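Local structure of lovastatin nonaketide synthase, polyketide synthase component (Aspergillus terreus, 7CPX) at residues 1827-1833 / 2138-2144. The protein builds the nonaketide dihydromonacolin L from malonyl-CoA on its own carrier domain, a step of lovastatin biosynthesis that it carries out together with its partner LovC. The protein carries 2 engineered substitutions. Numbering follows the deposited sequence.
Sequences IYEMIDS and ATLPTRV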
ATOM      1  N   ILE A1827       5.764 -41.208 -10.113  1.00 97.46           N
ATOM      2  CA  ILE A1827       6.416 -42.268 -10.873  1.00 97.46           C
ATOM      3  C   ILE A1827       5.392 -42.906 -11.802  1.00 97.46           C
ATOM      4  O   ILE A1827       4.292 -43.273 -11.375  1.00 97.46           O
ATOM      5  CB  ILE A1827       7.031 -43.314  -9.930  1.00 97.46           C
ATOM      6  CG1 ILE A1827       8.068 -42.666  -9.003  1.00 97.46           C
ATOM      7  CG2 ILE A1827       7.635 -44.445 -10.742  1.00 97.46           C
ATOM      8  CD1 ILE A1827       9.511 -42.852  -9.429  1.00 97.46           C
ATOM      9  N   TYR A1828       5.754 -43.044 -13.074  1.00 99.21           N
ATOM     10  CA  TYR A1828       4.881 -43.622 -14.087  1.00 99.21           C
ATOM     11  C   TYR A1828       5.458 -44.944 -14.573  1.00 99.21           C
ATOM     12  O   TYR A1828       6.660 -45.041 -14.840  1.00 99.21           O
ATOM     13  CB  TYR A1828       4.700 -42.665 -15.267  1.00 99.21           C
ATOM     14  CG  TYR A1828       3.890 -41.434 -14.936  1.00 99.21           C
ATOM     15  CD1 TYR A1828       2.504 -41.479 -14.913  1.00 99.21           C
ATOM     16  CD2 TYR A1828       4.510 -40.228 -14.650  1.00 99.21           C
ATOM     17  CE1 TYR A1828       1.759 -40.358 -14.613  1.00 99.21           C
ATOM     18  CE2 TYR A1828       3.773 -39.102 -14.348  1.00 99.21           C
ATOM     19  CZ  TYR A1828       2.398 -39.173 -14.331  1.00 99.21           C
ATOM     20  OH  TYR A1828       1.657 -38.052 -14.030  1.00 99.21           O
ATOM     21  N   GLU A1829       4.599 -45.953 -14.684  1.00107.01           N
ATOM     22  CA  GLU A1829       4.977 -47.264 -15.190  1.00107.01           C
ATOM     23  C   GLU A1829       3.952 -47.714 -16.219  1.00107.01           C
ATOM     24  O   GLU A1829       2.770 -47.383 -16.122  1.00107.01           O
ATOM     25  CB  GLU A1829       5.072 -48.295 -14.058  1.00107.01           C
ATOM     26  CG  GLU A1829       5.692 -49.618 -14.472  1.00107.01           C
ATOM     27  CD  GLU A1829       5.822 -50.587 -13.313  1.00107.01           C
ATOM     28  OE1 GLU A1829       5.428 -50.221 -12.185  1.00107.01           O
ATOM     29  OE2 GLU A1829       6.320 -51.712 -13.528  1.00107.01           O
ATOM     30  N   MET A1830       4.411 -48.469 -17.212  1.00111.42           N
ATOM     31  CA  MET A1830       3.531 -48.944 -18.278  1.00111.42           C
ATOM     32  C   MET A1830       2.692 -50.084 -17.716  1.00111.42           C
ATOM     33  O   MET A1830       3.151 -51.221 -17.586  1.00111.42           O
ATOM     34  CB  MET A1830       4.341 -49.387 -19.489  1.00111.42           C
ATOM     35  CG  MET A1830       3.523 -49.539 -20.760  1.00111.42           C
ATOM     36  SD  MET A1830       3.873 -48.251 -21.975  1.00111.42           S
ATOM     37  CE  MET A1830       3.420 -46.776 -21.067  1.00111.42           C
ATOM     38  N   ILE A1831       1.443 -49.776 -17.375  1.00108.58           N
ATOM     39  CA  ILE A1831       0.536 -50.726 -16.742  1.00108.58           C
ATOM     40  C   ILE A1831      -0.661 -50.949 -17.654  1.00108.58           C
ATOM     41  O   ILE A1831      -1.132 -50.020 -18.319  1.00108.58           O
ATOM     42  CB  ILE A1831       0.084 -50.232 -15.353  1.00108.58           C
ATOM     43  CG1 ILE A1831       1.292 -50.119 -14.420  1.00108.58           C
ATOM     44  CG2 ILE A1831      -0.967 -51.173 -14.775  1.00108.58           C
ATOM     45  CD1 ILE A1831       0.958 -49.646 -13.019  1.00108.58           C
ATOM     46  N   ASP A1832      -1.144 -52.190 -17.689  1.00111.39           N
ATOM     47  CA  ASP A1832      -2.307 -52.562 -18.493  1.00111.39           C
ATOM     48  C   ASP A1832      -3.539 -52.491 -17.600  1.00111.39           C
ATOM     49  O   ASP A1832      -3.802 -53.399 -16.810  1.00111.39           O
ATOM     50  CB  ASP A1832      -2.125 -53.956 -19.084  1.00111.39           C
ATOM     51  CG  ASP A1832      -3.304 -54.390 -19.932  1.00111.39           C
ATOM     52  OD1 ASP A1832      -4.245 -53.590 -20.104  1.00111.39           O
ATOM     53  OD2 ASP A1832      -3.291 -55.538 -20.425  1.00111.39           O
ATOM     54  N   SER A1833      -4.305 -51.407 -17.734  1.00110.78           N
ATOM     55  CA  SER A1833      -5.489 -51.226 -16.906  1.00110.78           C
ATOM     56  C   SER A1833      -6.573 -52.252 -17.210  1.00110.78           C
ATOM     57  O   SER A1833      -7.453 -52.469 -16.372  1.00110.78           O
ATOM     58  CB  SER A1833      -6.049 -49.815 -17.090  1.00110.78           C
ATOM     59  OG  SER A1833      -6.319 -49.544 -18.453  1.00110.78           O
ATOM     60  N   ALA A2138      -5.347 -50.408 -23.304  1.00113.54           N
ATOM     61  CA  ALA A2138      -5.265 -50.160 -21.873  1.00113.54           C
ATOM     62  C   ALA A2138      -3.838 -50.032 -21.358  1.00113.54           C
ATOM     63  O   ALA A2138      -3.639 -49.482 -20.268  1.00113.54           O
ATOM     64  CB  ALA A2138      -5.974 -51.280 -21.107  1.00113.54           C
ATOM     65  N   THR A2139      -2.847 -50.518 -22.099  1.00112.61           N
ATOM     66  CA  THR A2139      -1.453 -50.371 -21.687  1.00112.61           C
ATOM     67  C   THR A2139      -1.093 -48.894 -21.761  1.00112.61           C
ATOM     68  O   THR A2139      -0.893 -48.342 -22.844  1.00112.61           O
ATOM     69  CB  THR A2139      -0.537 -51.211 -22.568  1.00112.61           C
ATOM     70  OG1 THR A2139      -0.895 -52.594 -22.452  1.00112.61           O
ATOM     71  CG2 THR A2139       0.915 -51.034 -22.151  1.00112.61           C
ATOM     72  N   LEU A2140      -1.010 -48.251 -20.605  1.00112.03           N
ATOM     73  CA  LEU A2140      -0.865 -46.810 -20.506  1.00112.03           C
ATOM     74  C   LEU A2140       0.162 -46.477 -19.438  1.00112.03           C
ATOM     75  O   LEU A2140       0.451 -47.303 -18.564  1.00112.03           O
ATOM     76  CB  LEU A2140      -2.203 -46.144 -20.158  1.00112.03           C
ATOM     77  CG  LEU A2140      -3.328 -46.364 -21.167  1.00112.03           C
ATOM     78  CD1 LEU A2140      -4.674 -46.059 -20.535  1.00112.03           C
ATOM     79  CD2 LEU A2140      -3.107 -45.509 -22.401  1.00112.03           C
ATOM     80  N   PRO A2141       0.738 -45.273 -19.484  1.00108.27           N
ATOM     81  CA  PRO A2141       1.587 -44.825 -18.374  1.00108.27           C
ATOM     82  C   PRO A2141       0.756 -44.466 -17.155  1.00108.27           C
ATOM     83  O   PRO A2141       0.110 -43.414 -17.115  1.00108.27           O
ATOM     84  CB  PRO A2141       2.305 -43.602 -18.953  1.00108.27           C
ATOM     85  CG  PRO A2141       1.362 -43.074 -19.975  1.00108.27           C
ATOM     86  CD  PRO A2141       0.680 -44.278 -20.568  1.00108.27           C
ATOM     87  N   THR A2142       0.771 -45.339 -16.155  1.00106.71           N
ATOM     88  CA  THR A2142      -0.025 -45.193 -14.950  1.00106.71           C
ATOM     89  C   THR A2142       0.864 -44.733 -13.804  1.00106.71           C
ATOM     90  O   THR A2142       1.988 -45.222 -13.642  1.00106.71           O
ATOM     91  CB  THR A2142      -0.700 -46.520 -14.597  1.00106.71           C
ATOM     92  OG1 THR A2142      -1.532 -46.938 -15.686  1.00106.71           O
ATOM     93  CG2 THR A2142      -1.539 -46.382 -13.349  1.00106.71           C
ATOM     94  N   ARG A2143       0.360 -43.785 -13.020  1.00103.01           N
ATOM     95  CA  ARG A2143       1.116 -43.227 -11.905  1.00103.01           C
ATOM     96  C   ARG A2143       1.227 -44.270 -10.802  1.00103.01           C
ATOM     97  O   ARG A2143       0.247 -44.566 -10.113  1.00103.01           O
ATOM     98  CB  ARG A2143       0.440 -41.957 -11.400  1.00103.01           C
ATOM     99  CG  ARG A2143       1.194 -41.240 -10.295  1.00103.01           C
ATOM    100  CD  ARG A2143       0.709 -39.810 -10.150  1.00103.01           C
ATOM    101  NE  ARG A2143       1.284 -39.138  -8.992  1.00103.01           N
ATOM    102  CZ  ARG A2143       1.099 -37.858  -8.704  1.00103.01           C
ATOM    103  NH1 ARG A2143       0.371 -37.072  -9.481  1.00103.01           N
ATOM    104  NH2 ARG A2143       1.661 -37.351  -7.610  1.00103.01           N
ATOM    105  N   VAL A2144       2.425 -44.820 -10.625  1.00100.54           N
ATOM    106  CA  VAL A2144       2.644 -45.920  -9.695  1.00100.54           C
ATOM    107  C   VAL A2144       2.113 -45.548  -8.318  1.00100.54           C
ATOM    108  O   VAL A2144       2.115 -44.373  -7.933  1.00100.54           O
ATOM    109  CB  VAL A2144       4.134 -46.295  -9.625  1.00100.54           C
ATOM    110  CG1 VAL A2144       4.339 -47.437  -8.658  1.00100.54           C
ATOM    111  CG2 VAL A2144       4.653 -46.671 -11.002  1.00100.54           C
TER
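E1829 faces T2142 and I1831 faces L2140 as the hydrogen-bonded pairs of a two-stranded antiparallel sheet, which ties strand 1828-1832 to strand 2139-2143 at the start of the ketoreductase region, about 300 residues further along the chain. Each pair closes a ring of two backbone bonds, all four 2.9 Å long from N to O. V2144 N also points to I1827 O at the end of the ladder, though that bond is modelled doubtfully short.

Side chains on one face form a row. With CG of M1830 anti to its backbone N (chi1 -164°) and the chain bent beyond it, CG meets T2139 CG2 while CE curls back to lie 3.7 Å from P2141 CD. The Y1828 ring lies obliquely beside R2143, its CE1 3.8 Å from R2143 CB, and the arginine makes a cation-pi contact with F1850. On the opposite face I1831 crosses T2142 at about a right angle, CD1 3.9 Å from T2142 CB, with V1838 touching both.

Where the strands run out into loop, V2144 CG2 touches both I1827 CG2 and E1829 CB, 3.5 Å from the latter. At the other end A2138 O takes two bonds from S1833: OG at 3.2 Å, and N at 3.3 Å, the latter from above the carbonyl plane.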